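PDB 3ZXK: HIAXHD3 from Humicola insolens, which probably hydrolyses arabinofuranose side chains of arabinoxylan as a family 43 arabinofuranosidase whose active site has been the target of engineering to add endo-xylanase activity. Local coordinates for residues W333-N338 / N370-R375; L356-V361 / V512-T517; R386-G391 / E523-G528; M392-R397 / S516-G521. All coordinates share one frame; numbering follows the deposited sequence.

Interaction 1. Residues W333-N338 / N370-R375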
loop_
_atom_site.group_PDB
_atom_site.type_symbol
_atom_site.label_atom_id
_atom_site.label_comp_id
_atom_site.label_asym_id
_atom_site.label_seq_id
_atom_site.Cartn_x
_atom_site.Cartn_y
_atom_site.Cartn_z
ATOM N N TRP A 333 -5.648 2.108 8.042
ATOM C CA TRP A 333 -4.793 3.213 8.492
ATOM C C TRP A 333 -3.357 2.834 8.597
ATOM O O TRP A 333 -3.016 1.718 9.049
ATOM C CB TRP A 333 -5.237 3.685 9.854
ATOM C CG TRP A 333 -6.618 4.258 9.884
ATOM C CD1 TRP A 333 -7.771 3.680 10.419
ATOM C CD2 TRP A 333 -7.019 5.581 9.427
ATOM N NE1 TRP A 333 -8.845 4.546 10.300
ATOM C CE2 TRP A 333 -8.449 5.701 9.696
ATOM C CE3 TRP A 333 -6.362 6.635 8.814
ATOM C CZ2 TRP A 333 -9.166 6.861 9.384
ATOM C CZ3 TRP A 333 -7.085 7.795 8.506
ATOM C CH2 TRP A 333 -8.462 7.898 8.786
ATOM N N GLU A 334 -2.505 3.774 8.180
ATOM C CA GLU A 334 -1.056 3.644 8.345
ATOM C C GLU A 334 -0.457 4.990 8.653
ATOM O O GLU A 334 -0.811 6.007 8.029
ATOM C CB GLU A 334 -0.388 3.103 7.061
ATOM C CG GLU A 334 -0.755 1.661 6.670
ATOM C CD GLU A 334 -0.513 1.294 5.217
ATOM O OE1 GLU A 334 0.091 2.073 4.434
ATOM O OE2 GLU A 334 -0.928 0.176 4.831
ATOM N N TRP A 335 0.457 5.018 9.607
ATOM C CA TRP A 335 1.144 6.251 9.948
ATOM C C TRP A 335 2.220 6.573 8.940
ATOM O O TRP A 335 2.751 5.665 8.312
ATOM C CB TRP A 335 1.825 6.084 11.286
ATOM C CG TRP A 335 0.936 5.760 12.445
ATOM C CD1 TRP A 335 0.718 4.519 13.024
ATOM C CD2 TRP A 335 0.203 6.720 13.264
ATOM N NE1 TRP A 335 -0.134 4.637 14.104
ATOM C CE2 TRP A 335 -0.480 5.934 14.293
ATOM C CE3 TRP A 335 -0.001 8.109 13.212
ATOM C CZ2 TRP A 335 -1.274 6.529 15.259
ATOM C CZ3 TRP A 335 -0.813 8.699 14.185
ATOM C CH2 TRP A 335 -1.435 7.918 15.191
ATOM N N ASN A 336 2.550 7.859 8.776
ATOM C CA ASN A 336 3.742 8.274 8.033
ATOM C C ASN A 336 4.967 8.077 8.948
ATOM O O ASN A 336 5.134 8.810 9.911
ATOM C CB ASN A 336 3.600 9.740 7.608
ATOM C CG ASN A 336 4.905 10.305 7.090
ATOM O OD1 ASN A 336 5.695 9.575 6.494
ATOM N ND2 ASN A 336 5.151 11.581 7.334
ATOM N N HIS A 337 5.793 7.059 8.672
ATOM C CA HIS A 337 6.862 6.574 9.593
ATOM C C HIS A 337 6.265 5.971 10.868
ATOM O O HIS A 337 5.064 6.077 11.090
ATOM C CB HIS A 337 7.919 7.660 9.902
ATOM C CG HIS A 337 8.762 8.097 8.701
ATOM N ND1 HIS A 337 8.254 8.718 7.619
ATOM C CD2 HIS A 337 10.140 8.023 8.497
ATOM C CE1 HIS A 337 9.247 9.001 6.751
ATOM N NE2 HIS A 337 10.403 8.612 7.299
ATOM N N ASN A 338 7.063 5.295 11.680
ATOM C CA ASN A 338 6.552 4.731 12.917
ATOM C C ASN A 338 6.009 5.835 13.806
ATOM O O ASN A 338 6.589 6.937 13.900
ATOM C CB ASN A 338 7.634 4.018 13.701
ATOM C CG ASN A 338 8.047 2.723 13.081
ATOM O OD1 ASN A 338 7.259 2.029 12.428
ATOM N ND2 ASN A 338 9.289 2.367 13.317
ATOM N N ASN A 370 3.454 11.213 13.715
ATOM C CA ASN A 370 2.048 10.907 13.997
ATOM C C ASN A 370 1.060 11.554 13.042
ATOM O O ASN A 370 -0.017 11.942 13.423
ATOM C CB ASN A 370 1.679 11.188 15.487
ATOM C CG ASN A 370 2.349 10.205 16.443
ATOM O OD1 ASN A 370 3.293 9.494 16.067
ATOM N ND2 ASN A 370 1.864 10.146 17.674
ATOM N N THR A 371 1.420 11.616 11.765
ATOM C CA THR A 371 0.445 11.845 10.705
ATOM C C THR A 371 -0.162 10.490 10.289
ATOM O O THR A 371 0.558 9.589 9.896
ATOM C CB THR A 371 1.101 12.604 9.536
ATOM O OG1 THR A 371 1.560 13.867 9.997
ATOM C CG2 THR A 371 0.109 12.828 8.381
ATOM N N LEU A 372 -1.480 10.364 10.416
ATOM C CA LEU A 372 -2.182 9.092 10.181
ATOM C C LEU A 372 -2.797 9.176 8.796
ATOM O O LEU A 372 -3.515 10.137 8.497
ATOM C CB LEU A 372 -3.282 8.912 11.208
ATOM C CG LEU A 372 -3.943 7.519 11.226
ATOM C CD1 LEU A 372 -3.026 6.384 11.685
ATOM C CD2 LEU A 372 -5.215 7.485 12.074
ATOM N N THR A 373 -2.529 8.179 7.963
ATOM C CA THR A 373 -2.913 8.237 6.548
ATOM C C THR A 373 -3.714 7.022 6.101
ATOM O O THR A 373 -3.738 5.946 6.762
ATOM C CB THR A 373 -1.686 8.401 5.619
ATOM O OG1 THR A 373 -0.957 7.172 5.525
ATOM C CG2 THR A 373 -0.753 9.533 6.111
ATOM N N ARG A 374 -4.352 7.176 4.955
ATOM C CA ARG A 374 -5.046 6.075 4.323
ATOM C C ARG A 374 -5.200 6.326 2.827
ATOM O O ARG A 374 -5.145 7.461 2.369
ATOM C CB ARG A 374 -6.385 5.767 4.986
ATOM C CG ARG A 374 -7.397 6.899 4.878
ATOM C CD ARG A 374 -8.605 6.583 5.738
ATOM N NE ARG A 374 -9.486 5.607 5.108
ATOM C CZ ARG A 374 -10.258 4.754 5.779
ATOM N NH1 ARG A 374 -10.219 4.710 7.108
ATOM N NH2 ARG A 374 -11.055 3.929 5.125
ATOM N N ARG A 375 -5.368 5.237 2.091
ATOM C CA ARG A 375 -5.435 5.258 0.617
ATOM C C ARG A 375 -6.714 5.903 0.134
ATOM O O ARG A 375 -7.751 5.750 0.755
ATOM C CB ARG A 375 -5.323 3.842 0.054
ATOM C CG ARG A 375 -3.978 3.228 0.348
ATOM C CD ARG A 375 -3.999 1.723 0.128
ATOM N NE ARG A 375 -2.706 1.128 0.474
ATOM C CZ ARG A 375 -2.302 0.860 1.724
ATOM N NH1 ARG A 375 -3.116 1.080 2.775
ATOM N NH2 ARG A 375 -1.101 0.296 1.916
HETATM O O HOH W 1 4.016 14.073 8.800
HETATM O O HOH W 2 3.965 11.312 10.497
HETATM O O HOH W 3 5.239 9.172 12.728
#
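Asn370 meets Trp335 where two neighbouring strands, 334-336 and 372-375, pair in an antiparallel sheet of the C-terminal concanavalin A-like β-sandwich: Asn370 O lies in the indole plane, at the edge, 3.4 Å from Trp335 CZ3. Thr371 follows with two links to Asn336. Its O accepts the Asn336 N-H at 2.9 Å, and its OG1 shares a water with Asn336 ND2; that same ND2 also bonds Tyr79 OH. Leu372 serves both tryptophans. CG stands anti to the backbone N (chi1 -170°), and its two methyls part: CD1 sits over the centre of the six-membered ring of Trp335, 3.6 Å from Trp335 CD2, while CD2 lies over one face of Trp333, toward the rim. Thr373 turns to the Glu334 face of the sheet, and its N and OG1 both donate to Glu334 O, each at 2.8 Å and from opposite faces of that carbonyl plane. Arg374 covers the other face of Trp333: CD makes a CH-pi contact 3.5 Å from the six-ring centroid, and CZ, 4.6 Å from it, a cation-pi contact. Arg375, whose NE is held by Asp16 O, completes a buried cluster with His58 and Arg509 around Glu334; Arg375 NH2 reaches Glu334 OE2 on its syn side, 2.9 Å away.

Interaction 2. Residues L356-V361 / V512-T517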
loop_
_atom_site.group_PDB
_atom_site.type_symbol
_atom_site.label_atom_id
_atom_site.label_comp_id
_atom_site.label_asym_id
_atom_site.label_seq_id
_atom_site.Cartn_x
_atom_site.Cartn_y
_atom_site.Cartn_z
ATOM N N LEU A 356 -4.721 12.611 19.251
ATOM C CA LEU A 356 -3.392 12.910 18.706
ATOM C C LEU A 356 -2.793 14.047 19.528
ATOM O O LEU A 356 -3.260 15.219 19.429
ATOM C CB LEU A 356 -3.489 13.337 17.240
ATOM C CG LEU A 356 -3.992 12.325 16.204
ATOM C CD1 LEU A 356 -4.081 12.958 14.803
ATOM C CD2 LEU A 356 -3.041 11.139 16.172
ATOM N N ARG A 357 -1.827 13.731 20.399
ATOM C CA ARG A 357 -1.045 14.770 21.070
ATOM C C ARG A 357 0.078 15.220 20.170
ATOM O O ARG A 357 0.691 14.391 19.514
ATOM C CB ARG A 357 -0.460 14.254 22.386
ATOM C CG ARG A 357 -1.547 13.855 23.384
ATOM C CD ARG A 357 -0.985 13.529 24.743
ATOM N NE ARG A 357 -2.056 13.513 25.745
ATOM C CZ ARG A 357 -1.901 13.059 26.977
ATOM N NH1 ARG A 357 -0.726 12.539 27.364
ATOM N NH2 ARG A 357 -2.941 13.089 27.799
ATOM N N THR A 358 0.359 16.520 20.095
ATOM C CA THR A 358 1.523 16.924 19.294
ATOM C C THR A 358 2.794 16.156 19.719
ATOM O O THR A 358 3.099 16.039 20.920
ATOM C CB THR A 358 1.755 18.438 19.365
ATOM O OG1 THR A 358 1.862 18.849 20.743
ATOM C CG2 THR A 358 0.573 19.171 18.735
ATOM N N ALA A 359 3.518 15.647 18.736
ATOM C CA ALA A 359 4.662 14.794 19.023
ATOM C C ALA A 359 5.979 15.404 18.550
ATOM O O ALA A 359 7.043 14.946 18.954
ATOM C CB ALA A 359 4.467 13.409 18.419
ATOM N N THR A 360 5.904 16.447 17.724
ATOM C CA THR A 360 7.101 17.071 17.134
ATOM C C THR A 360 6.937 18.583 17.105
ATOM O O THR A 360 5.856 19.094 16.771
ATOM C CB THR A 360 7.248 16.635 15.667
ATOM O OG1 THR A 360 7.234 15.209 15.594
ATOM C CG2 THR A 360 8.513 17.161 15.073
ATOM N N VAL A 361 8.004 19.292 17.441
ATOM C CA VAL A 361 8.070 20.750 17.267
ATOM C C VAL A 361 8.807 21.001 15.967
ATOM O O VAL A 361 9.969 20.649 15.823
ATOM C CB VAL A 361 8.801 21.440 18.460
ATOM C CG1 VAL A 361 9.012 22.937 18.196
ATOM C CG2 VAL A 361 8.028 21.174 19.747
ATOM N N VAL A 512 -4.543 12.840 8.554
ATOM C CA VAL A 512 -4.799 13.790 9.632
ATOM C C VAL A 512 -3.489 13.977 10.400
ATOM O O VAL A 512 -2.754 13.005 10.634
ATOM C CB VAL A 512 -5.972 13.351 10.544
ATOM C CG1 VAL A 512 -5.812 11.936 11.089
ATOM C CG2 VAL A 512 -6.210 14.392 11.637
ATOM N N PHE A 513 -3.173 15.225 10.724
ATOM C CA PHE A 513 -1.907 15.570 11.388
ATOM C C PHE A 513 -2.148 16.507 12.556
ATOM O O PHE A 513 -3.188 17.170 12.644
ATOM C CB PHE A 513 -0.944 16.223 10.393
ATOM C CG PHE A 513 -1.401 17.587 9.885
ATOM C CD1 PHE A 513 -2.252 17.680 8.777
ATOM C CD2 PHE A 513 -1.016 18.764 10.534
ATOM C CE1 PHE A 513 -2.674 18.919 8.314
ATOM C CE2 PHE A 513 -1.416 19.999 10.057
ATOM C CZ PHE A 513 -2.272 20.072 8.968
ATOM N N ASN A 514 -1.157 16.591 13.418
ATOM C CA ASN A 514 -1.172 17.531 14.521
ATOM C C ASN A 514 0.277 17.696 14.987
ATOM O O ASN A 514 0.912 16.735 15.398
ATOM C CB ASN A 514 -2.060 17.028 15.655
ATOM C CG ASN A 514 -2.184 18.050 16.762
ATOM O OD1 ASN A 514 -2.017 19.248 16.513
ATOM N ND2 ASN A 514 -2.478 17.590 17.967
ATOM N N PHE A 515 0.814 18.910 14.848
ATOM C CA PHE A 515 2.168 19.207 15.330
ATOM C C PHE A 515 2.222 20.613 15.896
ATOM O O PHE A 515 1.234 21.363 15.809
ATOM C CB PHE A 515 3.240 18.983 14.240
ATOM C CG PHE A 515 3.130 19.895 13.049
ATOM C CD1 PHE A 515 2.328 19.547 11.958
ATOM C CD2 PHE A 515 3.836 21.084 12.996
ATOM C CE1 PHE A 515 2.218 20.386 10.855
ATOM C CE2 PHE A 515 3.728 21.935 11.896
ATOM C CZ PHE A 515 2.937 21.585 10.813
ATOM N N SER A 516 3.361 20.969 16.490
ATOM C CA SER A 516 3.480 22.335 16.989
ATOM C C SER A 516 4.702 23.049 16.504
ATOM O O SER A 516 5.732 22.463 16.193
ATOM C CB SER A 516 3.410 22.429 18.512
ATOM O OG SER A 516 3.382 23.801 18.930
ATOM N N THR A 517 4.534 24.355 16.362
ATOM C CA THR A 517 5.657 25.195 15.970
ATOM C C THR A 517 6.396 25.760 17.194
ATOM O O THR A 517 7.481 26.288 17.050
ATOM C CB THR A 517 5.211 26.330 15.048
ATOM O OG1 THR A 517 4.265 27.145 15.744
ATOM C CG2 THR A 517 4.549 25.746 13.780
HETATM O O HOH W 4 3.443 15.747 15.773
#
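Asn514 and Leu356 face each other across the concanavalin A-like β-sandwich, joining strand 509-516 of one sheet to the end of strand 354-357 of the other. The tight part is built round the Asn514 amide. Its CG stands anti to the backbone N (chi1 -175°), on the side of the carbonyl carbon, and ND2 donates to Leu356 O at 2.9 Å. The oxygen lies in the plane of the amide, yet ND2 sits well above the plane of the Leu356 carbonyl. Thr358 CG2 then packs against the same amide, 3.4 Å from Asn514 OD1 and almost as near to ND2 and CG, while Ala398 and Val524 also touch Asn514. A buried polar group is thus held by a hydrogen bond to the facing sheet, with the Thr358 methyl packed against it. Deeper in, Leu356 CD1 meets Val512 CG2 at 4.1 Å, a wider apolar contact that Val526 shares with both residues.

The strand ends at Arg357, and beyond Thr358 the fit turns loose. A water bridges the gap there, accepting from Ala359 N and donating to Asn514 O at 2.7 Å. The backbones come together again near the surface, where Ser516 N donates to Thr360 O at 3.1 Å, the bond nearly straight at 174°. Val361, exposed to solvent, contributes chiefly its backbone: a single bridge to Ser516 in which Val361 CA points its hydrogen at Ser516 O, 3.1 Å away.

Interaction 3. Residues R386-G391 / E523-G528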
loop_
_atom_site.group_PDB
_atom_site.type_symbol
_atom_site.label_atom_id
_atom_site.label_comp_id
_atom_site.label_asym_id
_atom_site.label_seq_id
_atom_site.Cartn_x
_atom_site.Cartn_y
_atom_site.Cartn_z
ATOM N N ARG A 386 -13.696 14.404 11.170
ATOM C CA ARG A 386 -14.472 15.119 12.174
ATOM C C ARG A 386 -13.593 15.226 13.430
ATOM O O ARG A 386 -13.113 14.203 13.933
ATOM C CB ARG A 386 -15.775 14.359 12.441
ATOM C CG ARG A 386 -16.719 15.057 13.398
ATOM C CD ARG A 386 -17.833 14.133 13.830
ATOM N NE ARG A 386 -18.773 14.818 14.698
ATOM C CZ ARG A 386 -19.917 14.287 15.100
ATOM N NH1 ARG A 386 -20.264 13.064 14.706
ATOM N NH2 ARG A 386 -20.720 14.982 15.887
ATOM N N LEU A 387 -13.333 16.453 13.886
ATOM C CA LEU A 387 -12.376 16.710 14.983
ATOM C C LEU A 387 -12.937 17.556 16.096
ATOM O O LEU A 387 -13.828 18.389 15.868
ATOM C CB LEU A 387 -11.093 17.370 14.469
ATOM C CG LEU A 387 -10.301 16.576 13.427
ATOM C CD1 LEU A 387 -10.690 17.010 12.025
ATOM C CD2 LEU A 387 -8.824 16.780 13.683
ATOM N N ASP A 388 -12.439 17.319 17.305
ATOM C CA ASP A 388 -12.583 18.270 18.409
ATOM C C ASP A 388 -11.186 18.893 18.657
ATOM O O ASP A 388 -10.250 18.181 19.035
ATOM C CB ASP A 388 -13.092 17.531 19.645
ATOM C CG ASP A 388 -13.165 18.395 20.914
ATOM O OD1 ASP A 388 -12.666 19.552 20.959
ATOM O OD2 ASP A 388 -13.711 17.869 21.915
ATOM N N VAL A 389 -11.037 20.194 18.427
ATOM C CA VAL A 389 -9.703 20.806 18.478
ATOM C C VAL A 389 -9.517 21.773 19.660
ATOM O O VAL A 389 -8.586 22.586 19.683
ATOM C CB VAL A 389 -9.323 21.526 17.153
ATOM C CG1 VAL A 389 -9.355 20.550 15.968
ATOM C CG2 VAL A 389 -10.225 22.721 16.906
ATOM N N ARG A 390 -10.388 21.660 20.667
ATOM C CA ARG A 390 -10.303 22.533 21.844
ATOM C C ARG A 390 -8.969 22.426 22.571
ATOM O O ARG A 390 -8.523 23.401 23.193
ATOM C CB ARG A 390 -11.454 22.334 22.807
ATOM C CG ARG A 390 -12.785 22.798 22.236
ATOM C CD ARG A 390 -13.929 22.370 23.119
ATOM N NE ARG A 390 -13.877 20.922 23.329
ATOM C CZ ARG A 390 -14.533 20.284 24.295
ATOM N NH1 ARG A 390 -15.291 20.967 25.138
ATOM N NH2 ARG A 390 -14.439 18.966 24.418
ATOM N N GLY A 391 -8.333 21.251 22.484
ATOM C CA GLY A 391 -7.061 21.013 23.170
ATOM C C GLY A 391 -5.823 21.580 22.495
ATOM O O GLY A 391 -4.706 21.392 23.003
ATOM N N GLU A 523 -3.289 18.885 22.061
ATOM C CA GLU A 523 -3.896 17.679 21.486
ATOM C C GLU A 523 -5.203 17.984 20.791
ATOM O O GLU A 523 -5.896 18.980 21.087
ATOM C CB GLU A 523 -4.101 16.586 22.554
ATOM C CG GLU A 523 -5.206 16.866 23.541
ATOM C CD GLU A 523 -5.245 15.810 24.641
ATOM O OE1 GLU A 523 -4.213 15.565 25.294
ATOM O OE2 GLU A 523 -6.303 15.208 24.871
ATOM N N VAL A 524 -5.529 17.113 19.848
ATOM C CA VAL A 524 -6.816 17.113 19.227
ATOM C C VAL A 524 -7.420 15.729 19.340
ATOM O O VAL A 524 -6.714 14.743 19.560
ATOM C CB VAL A 524 -6.747 17.583 17.747
ATOM C CG1 VAL A 524 -6.097 18.967 17.634
ATOM C CG2 VAL A 524 -6.051 16.565 16.875
ATOM N N LYS A 525 -8.737 15.652 19.144
ATOM C CA LYS A 525 -9.412 14.379 19.119
ATOM C C LYS A 525 -10.001 14.206 17.724
ATOM O O LYS A 525 -10.761 15.074 17.253
ATOM C CB LYS A 525 -10.538 14.339 20.177
ATOM C CG LYS A 525 -11.319 13.006 20.198
ATOM C CD LYS A 525 -12.243 12.861 21.405
ATOM C CE LYS A 525 -13.372 13.869 21.415
ATOM N NZ LYS A 525 -14.248 13.637 22.596
ATOM N N VAL A 526 -9.666 13.101 17.082
ATOM C CA VAL A 526 -10.284 12.751 15.818
ATOM C C VAL A 526 -11.486 11.884 16.132
ATOM O O VAL A 526 -11.345 10.764 16.631
ATOM C CB VAL A 526 -9.297 12.022 14.889
ATOM C CG1 VAL A 526 -9.851 12.004 13.488
ATOM C CG2 VAL A 526 -7.945 12.731 14.903
ATOM N N LYS A 527 -12.678 12.415 15.901
ATOM C CA LYS A 527 -13.885 11.685 16.236
ATOM C C LYS A 527 -14.259 10.689 15.170
ATOM O O LYS A 527 -14.805 9.637 15.475
ATOM C CB LYS A 527 -15.066 12.618 16.458
ATOM C CG LYS A 527 -14.850 13.652 17.555
ATOM C CD LYS A 527 -16.175 14.354 17.769
ATOM C CE LYS A 527 -15.983 15.781 18.210
ATOM N NZ LYS A 527 -17.304 16.462 18.136
ATOM N N GLY A 528 -13.958 10.975 13.913
ATOM C CA GLY A 528 -14.419 10.093 12.866
ATOM C C GLY A 528 -13.800 10.415 11.532
ATOM O O GLY A 528 -13.273 11.498 11.305
HETATM O O HOH W 5 -15.584 15.954 22.021
#
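A classic β bulge interrupts the antiparallel pairing of strands 380-388 and 523-533, neighbours in one sheet of the concanavalin A-like sandwich. Lys527 and Gly528 both face Arg386. Lys527 N donates to Arg386 O at 2.7 Å. Gly528 N donates weakly to Arg386 O at 3.3 Å, and Arg386 N donates in turn to Gly528 O. Regular pairing resumes at Asp388 and Lys525, which exchange two backbone hydrogen bonds; between the bulge and this pair, Leu387 and Val526 form a non-hydrogen-bonded pair.

The face carrying Leu387 is apolar and turned to the core. Leu387 CD2 touches Val524 CG2 at 4.2 Å, and Val389 lies side by side with Val524, both pointing the same way, CG1 to CG1 at 4.0 Å.

The other face is charged. Asp388 is held by its own chain: Arg390 grips it side-on, NE to OD1 and NH2 to OD2, the latter at 2.8 Å and on the syn lone pair, and Arg390 N also donates to OD1 in an Asx turn. A water then links Asp388 OD2 to Lys525 NZ. The bulge brings Lys527 alongside, its CE 3.7 Å from Asp388 CB. Arg386, extended from CG to NE, crosses Lys527 and leaves NE only 4.1 Å from Lys527 NZ. Both cations form salt bridges to Asp456 OD1, so this shared carboxylate probably offsets their mutual repulsion, while Asp388 probably balances Arg390 directly and Lys525 through the water.

Interaction 4. Residues M392-R397 / S516-G521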
loop_
_atom_site.group_PDB
_atom_site.type_symbol
_atom_site.label_atom_id
_atom_site.label_comp_id
_atom_site.label_asym_id
_atom_site.label_seq_id
_atom_site.Cartn_x
_atom_site.Cartn_y
_atom_site.Cartn_z
ATOM N N MET A 392 -5.990 22.248 21.349
ATOM C CA MET A 392 -4.820 22.882 20.716
ATOM C C MET A 392 -4.199 23.969 21.583
ATOM O O MET A 392 -4.912 24.707 22.289
ATOM C CB MET A 392 -5.172 23.474 19.366
ATOM C CG MET A 392 -5.562 22.406 18.374
ATOM S SD MET A 392 -5.945 23.086 16.754
ATOM C CE MET A 392 -4.317 23.291 16.052
ATOM N N ARG A 393 -2.877 24.056 21.537
ATOM C CA ARG A 393 -2.139 25.091 22.273
ATOM C C ARG A 393 -1.451 26.053 21.303
ATOM O O ARG A 393 -1.351 25.760 20.099
ATOM C CB ARG A 393 -1.138 24.420 23.230
ATOM C CG ARG A 393 -1.849 23.699 24.368
ATOM C CD ARG A 393 -0.906 23.027 25.355
ATOM N NE ARG A 393 -0.290 23.988 26.276
ATOM C CZ ARG A 393 -0.800 24.355 27.454
ATOM N NH1 ARG A 393 -1.948 23.843 27.891
ATOM N NH2 ARG A 393 -0.158 25.246 28.200
ATOM N N ASP A 394 -0.980 27.190 21.814
ATOM C CA ASP A 394 -0.283 28.176 20.990
ATOM C C ASP A 394 0.796 27.546 20.066
ATOM O O ASP A 394 1.708 26.836 20.501
ATOM C CB ASP A 394 0.321 29.217 21.921
ATOM C CG ASP A 394 0.982 30.381 21.189
ATOM O OD1 ASP A 394 0.622 30.670 20.037
ATOM O OD2 ASP A 394 1.893 31.001 21.801
ATOM N N GLY A 395 0.666 27.833 18.776
ATOM C CA GLY A 395 1.577 27.361 17.747
ATOM C C GLY A 395 1.180 26.034 17.116
ATOM O O GLY A 395 1.836 25.578 16.205
ATOM N N ASP A 396 0.112 25.397 17.595
ATOM C CA ASP A 396 -0.284 24.101 17.053
ATOM C C ASP A 396 -0.945 24.241 15.683
ATOM O O ASP A 396 -1.596 25.268 15.373
ATOM C CB ASP A 396 -1.226 23.358 17.996
ATOM C CG ASP A 396 -0.535 22.856 19.286
ATOM O OD1 ASP A 396 0.681 23.024 19.402
ATOM O OD2 ASP A 396 -1.232 22.347 20.198
ATOM N N ARG A 397 -0.707 23.237 14.841
ATOM C CA ARG A 397 -1.272 23.181 13.512
ATOM C C ARG A 397 -1.832 21.759 13.359
ATOM O O ARG A 397 -1.110 20.781 13.522
ATOM C CB ARG A 397 -0.188 23.501 12.474
ATOM C CG ARG A 397 0.433 24.890 12.617
ATOM C CD ARG A 397 1.348 25.168 11.460
ATOM N NE ARG A 397 1.862 26.527 11.586
ATOM C CZ ARG A 397 2.838 27.030 10.833
ATOM N NH1 ARG A 397 3.368 26.276 9.864
ATOM N NH2 ARG A 397 3.276 28.278 11.029
ATOM N N SER A 516 3.361 20.969 16.490
ATOM C CA SER A 516 3.480 22.335 16.989
ATOM C C SER A 516 4.702 23.049 16.504
ATOM O O SER A 516 5.732 22.463 16.193
ATOM C CB SER A 516 3.410 22.429 18.512
ATOM O OG SER A 516 3.382 23.801 18.930
ATOM N N THR A 517 4.534 24.355 16.362
ATOM C CA THR A 517 5.657 25.195 15.970
ATOM C C THR A 517 6.396 25.760 17.194
ATOM O O THR A 517 7.481 26.288 17.050
ATOM C CB THR A 517 5.211 26.330 15.048
ATOM O OG1 THR A 517 4.265 27.145 15.744
ATOM C CG2 THR A 517 4.549 25.746 13.780
ATOM N N LYS A 518 5.815 25.616 18.389
ATOM C CA LYS A 518 6.372 26.224 19.597
ATOM C C LYS A 518 6.769 25.208 20.636
ATOM O O LYS A 518 7.931 25.147 21.018
ATOM C CB LYS A 518 5.373 27.200 20.209
ATOM C CG LYS A 518 5.228 28.473 19.406
ATOM C CD LYS A 518 4.248 29.423 20.069
ATOM C CE LYS A 518 4.240 30.764 19.358
ATOM N NZ LYS A 518 5.605 31.347 19.335
ATOM N N SER A 519 5.796 24.436 21.116
ATOM C CA SER A 519 6.047 23.476 22.190
ATOM C C SER A 519 5.000 22.391 22.231
ATOM O O SER A 519 3.902 22.592 21.770
ATOM C CB SER A 519 6.073 24.199 23.531
ATOM O OG SER A 519 4.754 24.397 23.974
ATOM N N LEU A 520 5.343 21.250 22.811
ATOM C CA LEU A 520 4.377 20.177 22.956
ATOM C C LEU A 520 3.392 20.448 24.092
ATOM O O LEU A 520 3.554 21.406 24.839
ATOM C CB LEU A 520 5.086 18.838 23.153
ATOM C CG LEU A 520 6.195 18.531 22.149
ATOM C CD1 LEU A 520 6.817 17.190 22.514
ATOM C CD2 LEU A 520 5.673 18.500 20.708
ATOM N N GLY A 521 2.367 19.612 24.188
ATOM C CA GLY A 521 1.367 19.731 25.250
ATOM C C GLY A 521 -0.043 19.793 24.707
ATOM O O GLY A 521 -1.000 19.448 25.421
HETATM O O HOH W 6 2.607 25.980 22.918
HETATM O O HOH W 7 1.462 21.371 21.566
#
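Backbone and hydroxyl hydrogen bonds join Gly395 to Thr517. Gly395 O accepts twice, from Thr517 N at 3.0 Å and from Thr517 OG1 at 2.9 Å. The hydroxyl lies in the carbonyl plane, on a lone pair, whereas the N-H comes from above that plane. OG1 stands between the backbone N and carbonyl carbon of its own residue (chi1 61°), and this places it on the same acceptor as its N-H. Next along, Asp396 and Ser516 form a non-hydrogen-bonded antiparallel pair, their CA atoms 4.2 Å apart.

Carbon contacts around charged groups make up a second kind. Thr517 CG2 lies over one face of the Arg397 guanidinium, offset toward its rim and 3.6 Å from Arg397 NE; Arg397 also makes a cation-pi contact with Trp413. Lys518 passes its aliphatic part across the Asp394 carboxylate, CD 3.3 Å from Asp394 OD2, but the chain bends at chi4 (-57°), leaving NZ 4.5 Å from Asp394 OD2, beyond a salt bridge. Asp394 OD1 is instead taken by Gly416 N. At the exposed end, Arg393 CD rests 3.4 Å from Gly521 C.

Two waters add bridges between the segments. One donates to both Asp396 OD1 and Ser519 O, and another connects Asp394 O with Ser519 OG.

Within 392-397, Arg393 N donates to Asp396 OD2 at 2.7 Å, and Asp396 N returns to Arg393 O. With Gly395 at positive phi (91°) in the third position, this is a type II β turn leading into strand 396-403, set against the loop between strands 509-516 and 523-533 of the β-sandwich.

In the fold
All four contacts lie in the concanavalin A-like domain, and between them they reach both its sheets. Interactions 1 and 4 belong to the sheet of strands 372-375, 509-516 and 396-403, their centres about 20 Å apart, and interaction 3 to that of 354-357, 523-533 and 380-388; interaction 2 spans the two. It touches each of the others: Leu372 O meets Val512 N, Val524 O meets Leu356 N, and Ser516 and Thr517 are shared with interaction 4, centres about 7 Å apart. Along the chain, interaction 1 closes before 3 and 4 open, whereas 2 crosses 1 and 3. Strands 509-516 and 523-533 thus return late to slot between earlier strands, one in each sheet, so the sandwich needs its C-terminal residues to be complete.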